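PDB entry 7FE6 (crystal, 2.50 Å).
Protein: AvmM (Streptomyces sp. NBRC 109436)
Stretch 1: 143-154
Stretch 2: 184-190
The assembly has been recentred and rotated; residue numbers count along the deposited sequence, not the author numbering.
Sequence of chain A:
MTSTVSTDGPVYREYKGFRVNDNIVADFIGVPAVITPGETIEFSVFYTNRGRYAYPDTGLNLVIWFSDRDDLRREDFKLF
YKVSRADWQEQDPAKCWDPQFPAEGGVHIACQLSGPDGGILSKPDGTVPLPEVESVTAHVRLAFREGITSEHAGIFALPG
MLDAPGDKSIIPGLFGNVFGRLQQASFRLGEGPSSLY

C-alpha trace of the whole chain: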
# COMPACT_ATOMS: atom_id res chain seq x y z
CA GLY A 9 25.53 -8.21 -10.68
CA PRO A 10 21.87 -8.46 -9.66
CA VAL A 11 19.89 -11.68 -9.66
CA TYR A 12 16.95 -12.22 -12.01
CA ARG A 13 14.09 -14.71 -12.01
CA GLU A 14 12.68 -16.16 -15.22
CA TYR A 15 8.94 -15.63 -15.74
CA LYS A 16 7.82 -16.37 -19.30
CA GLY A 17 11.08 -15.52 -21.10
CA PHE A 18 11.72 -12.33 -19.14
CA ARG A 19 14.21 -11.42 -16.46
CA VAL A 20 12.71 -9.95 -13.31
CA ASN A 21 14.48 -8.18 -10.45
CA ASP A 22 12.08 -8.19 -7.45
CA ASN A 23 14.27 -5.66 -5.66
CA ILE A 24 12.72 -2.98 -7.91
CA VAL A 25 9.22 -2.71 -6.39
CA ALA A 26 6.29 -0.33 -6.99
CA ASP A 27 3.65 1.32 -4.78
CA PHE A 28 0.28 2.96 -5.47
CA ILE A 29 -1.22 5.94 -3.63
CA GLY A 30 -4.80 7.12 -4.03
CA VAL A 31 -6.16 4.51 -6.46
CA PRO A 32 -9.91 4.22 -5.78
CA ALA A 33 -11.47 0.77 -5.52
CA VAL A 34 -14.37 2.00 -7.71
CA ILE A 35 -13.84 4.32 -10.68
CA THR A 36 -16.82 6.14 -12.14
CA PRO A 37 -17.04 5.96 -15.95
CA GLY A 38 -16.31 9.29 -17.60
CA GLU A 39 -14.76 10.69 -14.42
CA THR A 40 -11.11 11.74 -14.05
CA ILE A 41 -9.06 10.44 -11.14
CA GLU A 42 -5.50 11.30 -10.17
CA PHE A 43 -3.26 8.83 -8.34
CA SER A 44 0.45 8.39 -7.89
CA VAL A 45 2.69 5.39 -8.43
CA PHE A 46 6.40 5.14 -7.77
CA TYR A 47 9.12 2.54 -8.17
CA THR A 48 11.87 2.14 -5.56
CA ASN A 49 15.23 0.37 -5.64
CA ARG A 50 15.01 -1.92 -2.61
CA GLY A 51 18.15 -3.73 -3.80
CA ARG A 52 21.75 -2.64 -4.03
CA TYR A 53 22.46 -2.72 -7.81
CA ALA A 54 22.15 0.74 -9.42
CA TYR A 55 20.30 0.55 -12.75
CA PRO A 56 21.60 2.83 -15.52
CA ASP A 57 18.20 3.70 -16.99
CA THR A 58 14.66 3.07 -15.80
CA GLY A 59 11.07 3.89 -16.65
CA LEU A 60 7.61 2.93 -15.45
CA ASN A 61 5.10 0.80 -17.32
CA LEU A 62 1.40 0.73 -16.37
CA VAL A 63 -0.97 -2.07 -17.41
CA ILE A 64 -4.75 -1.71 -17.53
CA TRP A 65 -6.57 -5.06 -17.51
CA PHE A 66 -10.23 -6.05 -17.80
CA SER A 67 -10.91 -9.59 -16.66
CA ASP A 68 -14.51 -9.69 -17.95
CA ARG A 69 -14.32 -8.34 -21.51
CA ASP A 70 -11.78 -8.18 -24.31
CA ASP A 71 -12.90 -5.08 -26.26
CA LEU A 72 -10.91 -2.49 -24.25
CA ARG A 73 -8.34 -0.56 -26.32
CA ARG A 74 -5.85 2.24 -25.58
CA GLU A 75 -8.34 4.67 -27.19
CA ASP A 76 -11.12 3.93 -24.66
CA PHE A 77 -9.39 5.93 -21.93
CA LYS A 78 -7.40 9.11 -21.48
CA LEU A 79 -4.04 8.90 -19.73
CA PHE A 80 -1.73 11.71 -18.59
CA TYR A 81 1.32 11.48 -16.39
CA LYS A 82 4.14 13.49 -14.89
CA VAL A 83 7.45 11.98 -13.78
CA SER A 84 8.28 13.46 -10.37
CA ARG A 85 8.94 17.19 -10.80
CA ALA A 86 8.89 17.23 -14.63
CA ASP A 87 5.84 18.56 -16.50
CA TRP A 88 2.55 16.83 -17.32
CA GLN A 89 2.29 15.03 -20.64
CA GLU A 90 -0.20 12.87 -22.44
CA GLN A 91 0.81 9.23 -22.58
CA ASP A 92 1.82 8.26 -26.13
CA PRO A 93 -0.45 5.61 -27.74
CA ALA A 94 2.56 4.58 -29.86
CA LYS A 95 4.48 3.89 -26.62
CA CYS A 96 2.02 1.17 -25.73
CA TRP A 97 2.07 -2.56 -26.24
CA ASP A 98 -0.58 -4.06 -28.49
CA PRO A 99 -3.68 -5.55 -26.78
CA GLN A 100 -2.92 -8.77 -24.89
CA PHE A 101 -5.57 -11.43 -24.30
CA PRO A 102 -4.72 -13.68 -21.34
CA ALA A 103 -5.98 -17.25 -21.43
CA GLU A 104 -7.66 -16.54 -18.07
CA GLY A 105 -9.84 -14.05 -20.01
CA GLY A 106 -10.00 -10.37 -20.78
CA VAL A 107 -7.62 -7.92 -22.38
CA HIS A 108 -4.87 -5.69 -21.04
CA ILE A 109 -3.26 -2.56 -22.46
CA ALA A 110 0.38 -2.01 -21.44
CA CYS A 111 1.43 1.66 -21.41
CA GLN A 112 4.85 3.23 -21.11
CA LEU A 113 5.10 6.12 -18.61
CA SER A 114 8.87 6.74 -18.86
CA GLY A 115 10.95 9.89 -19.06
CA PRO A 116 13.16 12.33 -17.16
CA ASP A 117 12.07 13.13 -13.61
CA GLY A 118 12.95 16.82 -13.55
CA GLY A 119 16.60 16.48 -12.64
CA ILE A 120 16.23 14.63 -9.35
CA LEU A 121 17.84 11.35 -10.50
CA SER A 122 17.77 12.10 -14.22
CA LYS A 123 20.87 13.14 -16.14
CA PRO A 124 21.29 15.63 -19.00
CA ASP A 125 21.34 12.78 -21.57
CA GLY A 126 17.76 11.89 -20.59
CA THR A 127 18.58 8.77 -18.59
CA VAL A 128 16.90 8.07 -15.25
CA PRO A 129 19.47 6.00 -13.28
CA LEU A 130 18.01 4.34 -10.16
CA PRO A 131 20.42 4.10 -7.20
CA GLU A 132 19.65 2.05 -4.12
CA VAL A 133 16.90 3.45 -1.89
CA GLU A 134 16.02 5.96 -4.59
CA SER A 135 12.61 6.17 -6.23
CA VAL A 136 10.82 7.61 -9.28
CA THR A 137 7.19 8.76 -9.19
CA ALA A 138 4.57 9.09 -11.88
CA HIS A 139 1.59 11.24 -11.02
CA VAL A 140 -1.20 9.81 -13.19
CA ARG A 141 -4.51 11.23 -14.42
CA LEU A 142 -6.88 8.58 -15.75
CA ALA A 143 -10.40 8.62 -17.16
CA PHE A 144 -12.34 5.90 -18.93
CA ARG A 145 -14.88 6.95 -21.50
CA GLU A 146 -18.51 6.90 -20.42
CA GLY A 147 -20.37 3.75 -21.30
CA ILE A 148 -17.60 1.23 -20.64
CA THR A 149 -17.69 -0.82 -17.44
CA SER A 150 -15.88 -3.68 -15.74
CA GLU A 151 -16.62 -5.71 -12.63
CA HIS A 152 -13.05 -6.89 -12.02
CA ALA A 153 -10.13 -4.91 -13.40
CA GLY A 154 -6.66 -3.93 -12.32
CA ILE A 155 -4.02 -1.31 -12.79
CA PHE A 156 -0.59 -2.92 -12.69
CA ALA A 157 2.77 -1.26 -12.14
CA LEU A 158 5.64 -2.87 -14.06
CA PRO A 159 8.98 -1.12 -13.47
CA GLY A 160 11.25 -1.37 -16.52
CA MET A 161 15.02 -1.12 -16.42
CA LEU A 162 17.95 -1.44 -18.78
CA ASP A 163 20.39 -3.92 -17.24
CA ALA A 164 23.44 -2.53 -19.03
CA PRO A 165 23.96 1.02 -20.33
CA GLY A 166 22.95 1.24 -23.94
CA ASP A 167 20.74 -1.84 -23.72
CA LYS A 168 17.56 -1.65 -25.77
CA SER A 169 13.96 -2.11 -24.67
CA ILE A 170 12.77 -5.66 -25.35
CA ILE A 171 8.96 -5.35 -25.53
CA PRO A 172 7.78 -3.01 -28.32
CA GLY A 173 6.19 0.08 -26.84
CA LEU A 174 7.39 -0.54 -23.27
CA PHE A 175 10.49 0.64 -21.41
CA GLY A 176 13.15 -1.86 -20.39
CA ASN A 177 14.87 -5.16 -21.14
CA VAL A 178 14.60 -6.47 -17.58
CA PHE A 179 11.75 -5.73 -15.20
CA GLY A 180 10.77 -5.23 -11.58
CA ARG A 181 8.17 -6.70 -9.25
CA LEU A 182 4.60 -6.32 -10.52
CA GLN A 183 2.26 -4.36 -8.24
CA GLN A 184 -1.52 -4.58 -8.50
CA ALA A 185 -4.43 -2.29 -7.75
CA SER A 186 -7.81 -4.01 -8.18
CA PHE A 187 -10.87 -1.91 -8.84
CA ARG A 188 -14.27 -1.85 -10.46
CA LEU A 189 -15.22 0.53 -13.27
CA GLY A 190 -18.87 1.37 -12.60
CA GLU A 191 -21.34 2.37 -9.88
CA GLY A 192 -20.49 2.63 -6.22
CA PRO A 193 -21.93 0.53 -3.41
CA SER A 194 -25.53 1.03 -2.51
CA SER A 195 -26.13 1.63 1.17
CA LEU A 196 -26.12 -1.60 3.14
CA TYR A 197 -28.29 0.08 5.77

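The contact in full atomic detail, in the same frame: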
# COMPACT_ATOMS: atom_id res chain seq x y z
N ALA A 143 -8.96 8.54 -16.95
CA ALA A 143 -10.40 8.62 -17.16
C ALA A 143 -10.78 7.60 -18.22
O ALA A 143 -10.18 7.57 -19.29
CB ALA A 143 -10.81 10.04 -17.59
N PHE A 144 -11.77 6.77 -17.92
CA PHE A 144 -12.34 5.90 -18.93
C PHE A 144 -13.54 6.59 -19.56
O PHE A 144 -14.24 7.36 -18.91
CB PHE A 144 -12.76 4.57 -18.35
CG PHE A 144 -11.62 3.76 -17.85
CD1 PHE A 144 -10.94 2.89 -18.71
CD2 PHE A 144 -11.18 3.89 -16.54
CE1 PHE A 144 -9.87 2.14 -18.25
CE2 PHE A 144 -10.11 3.15 -16.08
CZ PHE A 144 -9.45 2.27 -16.93
N ARG A 145 -13.75 6.33 -20.85
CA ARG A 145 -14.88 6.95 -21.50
C ARG A 145 -16.17 6.44 -20.86
O ARG A 145 -16.23 5.33 -20.33
CB ARG A 145 -14.87 6.65 -23.01
CG ARG A 145 -15.06 5.18 -23.37
CD ARG A 145 -15.15 4.98 -24.88
NE ARG A 145 -15.48 3.60 -25.24
CZ ARG A 145 -16.70 3.08 -25.13
NH1 ARG A 145 -17.69 3.82 -24.65
NH2 ARG A 145 -16.93 1.83 -25.48
N GLU A 146 -17.19 7.30 -20.88
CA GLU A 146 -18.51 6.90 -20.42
C GLU A 146 -18.99 5.70 -21.22
O GLU A 146 -18.67 5.55 -22.40
CB GLU A 146 -19.48 8.06 -20.58
CG GLU A 146 -19.36 9.12 -19.52
CD GLU A 146 -20.30 10.29 -19.76
OE1 GLU A 146 -21.17 10.18 -20.66
OE2 GLU A 146 -20.17 11.31 -19.04
N GLY A 147 -19.78 4.85 -20.58
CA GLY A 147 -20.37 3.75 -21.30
C GLY A 147 -19.53 2.50 -21.39
O GLY A 147 -19.92 1.57 -22.11
N ILE A 148 -18.37 2.46 -20.74
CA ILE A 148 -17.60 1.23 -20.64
C ILE A 148 -17.47 0.89 -19.16
O ILE A 148 -17.26 1.78 -18.33
CB ILE A 148 -16.24 1.34 -21.36
CG1 ILE A 148 -15.56 -0.02 -21.47
CG2 ILE A 148 -15.34 2.38 -20.70
CD1 ILE A 148 -14.42 -0.07 -22.51
N THR A 149 -17.69 -0.38 -18.82
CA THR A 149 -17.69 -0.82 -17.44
C THR A 149 -16.89 -2.11 -17.29
O THR A 149 -16.58 -2.79 -18.28
CB THR A 149 -19.11 -1.09 -16.91
OG1 THR A 149 -19.68 -2.18 -17.64
CG2 THR A 149 -19.97 0.16 -17.03
N SER A 150 -16.55 -2.42 -16.04
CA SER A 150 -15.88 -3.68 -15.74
C SER A 150 -16.10 -4.02 -14.27
O SER A 150 -15.99 -3.15 -13.41
CB SER A 150 -14.39 -3.60 -16.06
OG SER A 150 -13.75 -4.79 -15.67
N GLU A 151 -16.37 -5.29 -13.99
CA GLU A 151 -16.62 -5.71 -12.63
C GLU A 151 -15.41 -6.36 -11.95
O GLU A 151 -15.47 -6.68 -10.75
CB GLU A 151 -17.85 -6.61 -12.62
CG GLU A 151 -19.08 -5.74 -12.84
CD GLU A 151 -19.13 -4.64 -11.77
OE1 GLU A 151 -19.22 -5.03 -10.57
OE2 GLU A 151 -18.98 -3.42 -12.10
N HIS A 152 -14.31 -6.54 -12.67
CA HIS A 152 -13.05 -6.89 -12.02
C HIS A 152 -11.92 -6.52 -12.97
O HIS A 152 -11.72 -7.16 -14.01
CB HIS A 152 -12.99 -8.37 -11.64
CG HIS A 152 -11.63 -8.80 -11.18
ND1 HIS A 152 -10.98 -8.21 -10.11
CD2 HIS A 152 -10.76 -9.71 -11.69
CE1 HIS A 152 -9.79 -8.77 -9.96
NE2 HIS A 152 -9.63 -9.68 -10.91
N ALA A 153 -11.16 -5.50 -12.58
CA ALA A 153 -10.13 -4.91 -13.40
C ALA A 153 -8.95 -4.60 -12.49
O ALA A 153 -9.07 -4.61 -11.26
CB ALA A 153 -10.63 -3.64 -14.10
N GLY A 154 -7.82 -4.30 -13.10
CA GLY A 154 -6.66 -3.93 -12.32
C GLY A 154 -5.82 -2.92 -13.06
O GLY A 154 -5.77 -2.91 -14.30
N GLN A 184 -0.15 -4.52 -8.04
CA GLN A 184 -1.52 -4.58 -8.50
C GLN A 184 -2.35 -3.56 -7.74
O GLN A 184 -2.08 -3.26 -6.58
CB GLN A 184 -2.10 -5.99 -8.31
CG GLN A 184 -3.54 -6.23 -8.74
CD GLN A 184 -3.95 -7.71 -8.62
OE1 GLN A 184 -3.10 -8.58 -8.46
NE2 GLN A 184 -5.24 -7.98 -8.65
N ALA A 185 -3.36 -3.02 -8.41
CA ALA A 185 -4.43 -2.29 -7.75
C ALA A 185 -5.72 -2.77 -8.41
O ALA A 185 -5.94 -2.50 -9.60
CB ALA A 185 -4.24 -0.78 -7.90
N SER A 186 -6.54 -3.51 -7.66
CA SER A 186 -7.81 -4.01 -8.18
C SER A 186 -8.92 -3.00 -7.97
O SER A 186 -9.00 -2.35 -6.93
CB SER A 186 -8.20 -5.33 -7.52
OG SER A 186 -7.28 -6.34 -7.86
N PHE A 187 -9.81 -2.90 -8.94
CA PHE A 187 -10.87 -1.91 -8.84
C PHE A 187 -12.04 -2.41 -9.66
O PHE A 187 -11.97 -3.45 -10.30
CB PHE A 187 -10.37 -0.53 -9.31
CG PHE A 187 -10.07 -0.46 -10.79
CD1 PHE A 187 -8.86 -0.90 -11.28
CD2 PHE A 187 -11.00 0.09 -11.68
CE1 PHE A 187 -8.58 -0.83 -12.65
CE2 PHE A 187 -10.74 0.17 -13.03
CZ PHE A 187 -9.52 -0.29 -13.52
N ARG A 188 -13.16 -1.71 -9.54
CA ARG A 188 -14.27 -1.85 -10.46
C ARG A 188 -14.45 -0.54 -11.21
O ARG A 188 -14.22 0.54 -10.65
CB ARG A 188 -15.56 -2.21 -9.73
CG ARG A 188 -15.60 -3.62 -9.19
CD ARG A 188 -17.01 -3.97 -8.77
NE ARG A 188 -17.56 -2.98 -7.84
CZ ARG A 188 -18.44 -2.03 -8.17
NH1 ARG A 188 -18.90 -1.95 -9.42
NH2 ARG A 188 -18.88 -1.18 -7.26
N LEU A 189 -14.87 -0.64 -12.46
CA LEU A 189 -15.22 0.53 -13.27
C LEU A 189 -16.73 0.52 -13.41
O LEU A 189 -17.28 -0.24 -14.22
CB LEU A 189 -14.52 0.49 -14.62
CG LEU A 189 -14.84 1.56 -15.67
CD1 LEU A 189 -14.52 2.96 -15.14
CD2 LEU A 189 -14.13 1.26 -17.01
N GLY A 190 -17.41 1.37 -12.64
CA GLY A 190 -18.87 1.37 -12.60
C GLY A 190 -19.48 2.16 -11.47
O GLY A 190 -18.97 3.23 -11.09

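Residues 184-189 continue a strand that begins earlier in the chain and runs antiparallel to stretch 1, pairing with Ser150 and with Ala153-Gly154; together the two stretches bury 658 Å². Gln184, the first residue of stretch 2, barely touches stretch 1, but its extended side chain (chi1 and chi2 both t) runs along its own strand and donates from NE2 to Ser186 OG (2.7 Å). Ala185 contributes mainly backbone: its O receives a CA-H...O contact from Gly154 CA at 3.2 Å. Ser186 faces Gly154 in a non-hydrogen-bonded pair, the CA atoms of Ser186 and Gly154 only 4.3 Å apart; its CA also lies 3.4 Å from Ala153 O in a second CA-H...O contact, and its small OG rests 4.1 Å from His152 CE1.

Phe187 makes a two-bond pair with Ala153: Phe187 N donates to Ala153 O (3.0 Å) and Ala153 N to Phe187 O (3.2 Å). Its side chain (chi1 p) lies on the same face of the sheet as Ala153, whose methyl sits over the ring, with Ala153 CB 3.9 Å from the Phe187 ring centroid. Backbone of Gly154 meets the ring edge, Gly154 C to Phe187 CE1 being 3.5 Å, and Phe144 CZ approaches Phe187 CZ obliquely at 4.3 Å. The small methyl and the broad ring thus pack closely within a buried apolar cluster.

Between Phe187 and Leu189 the register shifts by one, a beta bulge in which stretch 1 spends two residues, Glu151 and His152, opposite the single Arg188. The CA-to-CB bond of Glu151 points away, but its side chain bends back (chi1 and chi2 both m) to form a salt bridge, Arg188 NH1 to Glu151 OE2 at 3.1 Å; the bond from Arg188 NH1 to Glu151 OE1 (3.3 Å) is weak. Glu151 OE2 lies at the guanidinium edge, near its plane, and Arg188 CD is 3.0 Å from Glu151 OE1. This pairing offsets charge on the buried arginine, whose guanidinium has further partners elsewhere in the structure.

Leu189, with the largest covered area at 130 Å², restores the ladder: Leu189 N to Ser150 O and Ser150 N to Leu189 O are both 2.9 Å. Its branched side chain (chi1 t, chi2 p) places CD2 over the Phe144 ring, with Leu189 CD2 4.0 Å from the ring centroid, and 4.0 Å from Ile148 CG2, filling an apolar pocket. At Gly190 the strand has ended, and contact with stretch 1 fades.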